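Local coordinates for protein hemoglobin component VII (Tokunagayusurika akamusi, PDB 1X46) that probably carries or stores oxygen on a bound heme, as a monomeric globin of a midge larva, at residues Ser17-Ala20 against Gln21-Lys25; Glu117-Leu120 against Glu121-Ser125. All coordinates share one frame; numbering follows the deposited sequence.

In the fold
Both contacts are local, each made where a helix of this globin runs out: 17-20 against 21-25 at the end of helix 9-20, and 117-120 against 121-125 at the end of helix 106-123. Their centres are about 10 Å apart, on the same side of the chain's centre, and they touch. Ile22 CD1 of contact 1 packs 3.5 Å from Leu120 CD2 of contact 2, while Gln21 OE1 lies 2.8 Å from Ser125 N in a probable hydrogen bond. Both lie away from the heme-binding residues, among them the axial His99. The side chain of Trp19 is about 8 Å from the heme and that of Leu120 about 11 Å.

Contact 1: residues Ser17-Ala20 against Gln21-Lys25; sequences SSWA and QIHDK
Trp19 and His23 pack at about a right angle where helix 9-20 gives way to the turn leading into helix 26-36. CB of His23 lies over one face of the indole, 3.4 Å from Trp19 CE2, in a CH-pi contact with the five-membered ring. The imidazole then turns its edge to that face, a T-shaped pair with the planes at 87°. With chi1 at 67°, His23 CG sits between its own backbone N and carbonyl carbon, which lays one face of the imidazole over Ala20, whose CA stands 3.8 Å from the ring centroid of His23. Farther along the indole, Ile22 CG1 comes obliquely to within 3.7 Å of Trp19 CE3. Trp19 O receives Ile22 N at 2.9 Å and, more weakly, His23 N, while Trp19 NE1 bonds to Asn73 OD1 of helix 59-78.

The polar side is looser. A water bridges Ala20 O and Asp24 OD1, donating to both, and Lys25 NZ reaches back to Gln21 O at 2.9 Å and makes a long salt bridge to Asp24 OD1. A type I turn spans Ile22 to Lys25, the N-cap residue of helix 26-36. Replacing Trp19 with an alanine would probably leave His23 CB and Ile22 CG1 without the surface they pack on, and Asn73 without its indole donor.

Around this corner, the indole packs on Val69, Ile72 and Ile76 of helix 59-78 and Trp135 of helix 129-146, while Ile22 meets Leu116 and Phe119 of helix 106-123.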
loop_
_atom_site.group_PDB
_atom_site.type_symbol
_atom_site.label_atom_id
_atom_site.label_comp_id
_atom_site.label_asym_id
_atom_site.label_seq_id
_atom_site.Cartn_x
_atom_site.Cartn_y
_atom_site.Cartn_z
ATOM N N SER A 17 11.942 1.750 7.643
ATOM C CA SER A 17 11.853 1.890 9.097
ATOM C C SER A 17 10.474 2.311 9.588
ATOM O O SER A 17 10.001 1.801 10.598
ATOM C CB SER A 17 12.938 2.805 9.665
ATOM O OG SER A 17 12.933 4.069 9.050
ATOM N N SER A 18 9.813 3.219 8.859
ATOM C CA SER A 18 8.477 3.619 9.243
ATOM C C SER A 18 7.455 2.501 8.969
ATOM O O SER A 18 6.528 2.283 9.745
ATOM C CB SER A 18 8.089 4.963 8.577
ATOM O OG SER A 18 8.091 4.882 7.166
ATOM N N TRP A 19 7.671 1.758 7.882
ATOM C CA TRP A 19 6.874 0.569 7.621
ATOM C C TRP A 19 6.963 -0.453 8.749
ATOM O O TRP A 19 5.962 -1.050 9.146
ATOM C CB TRP A 19 7.273 -0.049 6.278
ATOM C CG TRP A 19 6.521 -1.316 5.985
ATOM C CD1 TRP A 19 7.060 -2.578 5.843
ATOM C CD2 TRP A 19 5.108 -1.454 5.769
ATOM N NE1 TRP A 19 6.057 -3.476 5.556
ATOM C CE2 TRP A 19 4.854 -2.815 5.502
ATOM C CE3 TRP A 19 4.030 -0.557 5.762
ATOM C CZ2 TRP A 19 3.548 -3.309 5.261
ATOM C CZ3 TRP A 19 2.741 -1.045 5.511
ATOM C CH2 TRP A 19 2.515 -2.409 5.276
ATOM N N ALA A 20 8.189 -0.668 9.222
ATOM C CA ALA A 20 8.401 -1.619 10.309
ATOM C C ALA A 20 7.604 -1.259 11.576
ATOM O O ALA A 20 7.299 -2.136 12.398
ATOM C CB ALA A 20 9.904 -1.734 10.622
ATOM N N GLN A 21 7.250 0.023 11.711
ATOM C CA GLN A 21 6.475 0.490 12.862
ATOM C C GLN A 21 4.980 0.149 12.746
ATOM O O GLN A 21 4.264 0.172 13.750
ATOM C CB GLN A 21 6.636 2.007 13.024
ATOM C CG GLN A 21 8.014 2.464 13.469
ATOM C CD GLN A 21 7.986 3.875 14.033
ATOM O OE1 GLN A 21 7.324 4.126 15.057
ATOM N NE2 GLN A 21 8.680 4.796 13.369
ATOM N N ILE A 22 4.499 -0.145 11.534
ATOM C CA ILE A 22 3.077 -0.417 11.326
ATOM C C ILE A 22 2.777 -1.759 10.684
ATOM O O ILE A 22 1.608 -2.139 10.583
ATOM C CB ILE A 22 2.416 0.738 10.515
ATOM C CG1 ILE A 22 2.957 0.783 9.074
ATOM C CG2 ILE A 22 2.628 2.084 11.243
ATOM C CD1 ILE A 22 2.037 1.586 8.155
ATOM N N HIS A 23 3.803 -2.504 10.271
ATOM C CA HIS A 23 3.496 -3.709 9.503
ATOM C C HIS A 23 2.848 -4.856 10.262
ATOM O O HIS A 23 2.303 -5.785 9.640
ATOM C CB HIS A 23 4.674 -4.153 8.632
ATOM C CG HIS A 23 5.877 -4.630 9.379
ATOM N ND1 HIS A 23 5.895 -4.857 10.737
ATOM C CD2 HIS A 23 7.117 -4.943 8.931
ATOM C CE1 HIS A 23 7.095 -5.279 11.094
ATOM N NE2 HIS A 23 7.853 -5.353 10.017
ATOM N N ASP A 24 2.855 -4.774 11.595
ATOM C CA ASP A 24 2.154 -5.733 12.394
ATOM C C ASP A 24 0.792 -5.186 12.825
ATOM O O ASP A 24 0.127 -5.749 13.701
ATOM C CB ASP A 24 3.018 -6.129 13.587
ATOM C CG ASP A 24 3.218 -4.997 14.561
ATOM O OD1 ASP A 24 3.281 -3.814 14.144
ATOM O OD2 ASP A 24 3.326 -5.210 15.784
ATOM N N LYS A 25 0.332 -4.142 12.134
ATOM C CA LYS A 25 -0.981 -3.554 12.366
ATOM C C LYS A 25 -1.867 -3.749 11.131
ATOM O O LYS A 25 -2.599 -2.842 10.753
ATOM C CB LYS A 25 -0.864 -2.063 12.706
ATOM C CG LYS A 25 -0.074 -1.791 14.010
ATOM C CD LYS A 25 0.097 -0.294 14.253
ATOM C CE LYS A 25 0.776 -0.009 15.597
ATOM N NZ LYS A 25 2.184 -0.528 15.671
HETATM O O HOH W 1 5.761 -2.730 14.777
#

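Contact 2: residues Glu117-Leu120 against Glu121-Ser125; sequences EAFL and ESHAS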
loop_
_atom_site.group_PDB
_atom_site.type_symbol
_atom_site.label_atom_id
_atom_site.label_comp_id
_atom_site.label_asym_id
_atom_site.label_seq_id
_atom_site.Cartn_x
_atom_site.Cartn_y
_atom_site.Cartn_z
ATOM N N GLU A 117 -0.913 7.208 4.400
ATOM C CA GLU A 117 -0.179 8.375 4.873
ATOM C C GLU A 117 -0.734 8.866 6.207
ATOM O O GLU A 117 0.035 9.181 7.152
ATOM C CB GLU A 117 -0.189 9.532 3.862
ATOM C CG GLU A 117 0.569 9.279 2.580
ATOM C CD GLU A 117 0.296 10.344 1.522
ATOM O OE1 GLU A 117 -0.825 10.900 1.480
ATOM O OE2 GLU A 117 1.210 10.626 0.718
ATOM N N ALA A 118 -2.064 8.927 6.295
ATOM C CA ALA A 118 -2.698 9.339 7.547
ATOM C C ALA A 118 -2.391 8.346 8.656
ATOM O O ALA A 118 -2.122 8.725 9.778
ATOM C CB ALA A 118 -4.195 9.501 7.366
ATOM N N PHE A 119 -2.388 7.051 8.330
ATOM C CA PHE A 119 -2.083 6.037 9.333
ATOM C C PHE A 119 -0.629 6.130 9.799
ATOM O O PHE A 119 -0.345 6.005 10.985
ATOM C CB PHE A 119 -2.333 4.654 8.721
ATOM C CG PHE A 119 -2.415 3.542 9.753
ATOM C CD1 PHE A 119 -3.603 3.316 10.429
ATOM C CD2 PHE A 119 -1.311 2.753 10.043
ATOM C CE1 PHE A 119 -3.684 2.301 11.413
ATOM C CE2 PHE A 119 -1.384 1.736 11.009
ATOM C CZ PHE A 119 -2.557 1.503 11.691
ATOM N N LEU A 120 0.306 6.322 8.867
ATOM C CA LEU A 120 1.710 6.470 9.231
ATOM C C LEU A 120 1.914 7.733 10.077
ATOM O O LEU A 120 2.676 7.737 11.058
ATOM C CB LEU A 120 2.569 6.536 7.959
ATOM C CG LEU A 120 2.819 5.215 7.227
ATOM C CD1 LEU A 120 3.087 5.464 5.752
ATOM C CD2 LEU A 120 4.006 4.499 7.867
ATOM N N GLU A 121 1.216 8.804 9.717
ATOM C CA GLU A 121 1.307 10.029 10.499
ATOM C C GLU A 121 0.815 9.817 11.934
ATOM O O GLU A 121 1.421 10.337 12.874
ATOM C CB GLU A 121 0.563 11.178 9.808
ATOM C CG GLU A 121 0.825 12.549 10.415
ATOM C CD GLU A 121 -0.123 13.596 9.883
ATOM O OE1 GLU A 121 -1.258 13.242 9.484
ATOM O OE2 GLU A 121 0.276 14.780 9.867
ATOM N N SER A 122 -0.245 9.030 12.081
ATOM C CA SER A 122 -0.791 8.694 13.402
ATOM C C SER A 122 0.104 7.751 14.206
ATOM O O SER A 122 0.182 7.888 15.427
ATOM C CB SER A 122 -2.186 8.073 13.265
ATOM O OG SER A 122 -3.106 9.039 12.776
ATOM N N HIS A 123 0.743 6.777 13.551
ATOM C CA HIS A 123 1.364 5.674 14.301
ATOM C C HIS A 123 2.875 5.533 14.231
ATOM O O HIS A 123 3.457 4.905 15.126
ATOM C CB HIS A 123 0.697 4.341 13.938
ATOM C CG HIS A 123 -0.781 4.342 14.175
ATOM N ND1 HIS A 123 -1.336 4.218 15.435
ATOM C CD2 HIS A 123 -1.817 4.504 13.322
ATOM C CE1 HIS A 123 -2.654 4.280 15.338
ATOM N NE2 HIS A 123 -2.970 4.450 14.067
ATOM N N ALA A 124 3.516 6.093 13.206
ATOM C CA ALA A 124 4.966 5.984 13.080
ATOM C C ALA A 124 5.639 7.093 13.865
ATOM O O ALA A 124 5.576 8.274 13.498
ATOM C CB ALA A 124 5.397 6.009 11.602
ATOM N N SER A 125 6.302 6.724 14.955
ATOM C CA SER A 125 6.980 7.734 15.759
ATOM C C SER A 125 7.963 8.546 14.923
ATOM O O SER A 125 8.699 8.011 14.087
ATOM C CB SER A 125 7.670 7.086 16.968
ATOM O OG SER A 125 8.778 6.308 16.554
HETATM O O HOH W 2 -2.972 11.312 10.572
#
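The Phe119 ring carries His123 CD2 over the centre of one face, 3.3 Å above its plane, an i to i+4 pairing on the last turn of globin helix 106-123. The rings meet obliquely, with planes at 42° and centroids 4.2 Å apart. One face of the imidazole has Ser122 CB above it, offset toward the rim, and Phe119 O lies near the ring plane at its edge. With chi1 at -164°, the Phe119 ring points away from the backbone N and toward the C-terminal end of the helix, where His123 CD2 covers it. Beyond the ring pair, Phe119 also packs on Asp28, Ile29 and Asn32 of helix 26-36.

Helical bonding runs through Glu121 N to Glu117 O, Ser122 N to Ala118 O and His123 N to Phe119 O, and closes with Ala124 N to Leu120 O at 2.8 Å. Ala124 is the first residue to leave helical backbone angles, yet its amide still completes the pattern and its CB sits 3.3 Å from Leu120 O. Leu120 itself packs on Tyr127. At the exposed side, one water donates to both Ala118 O and Glu121 OE1, each at 2.8 Å.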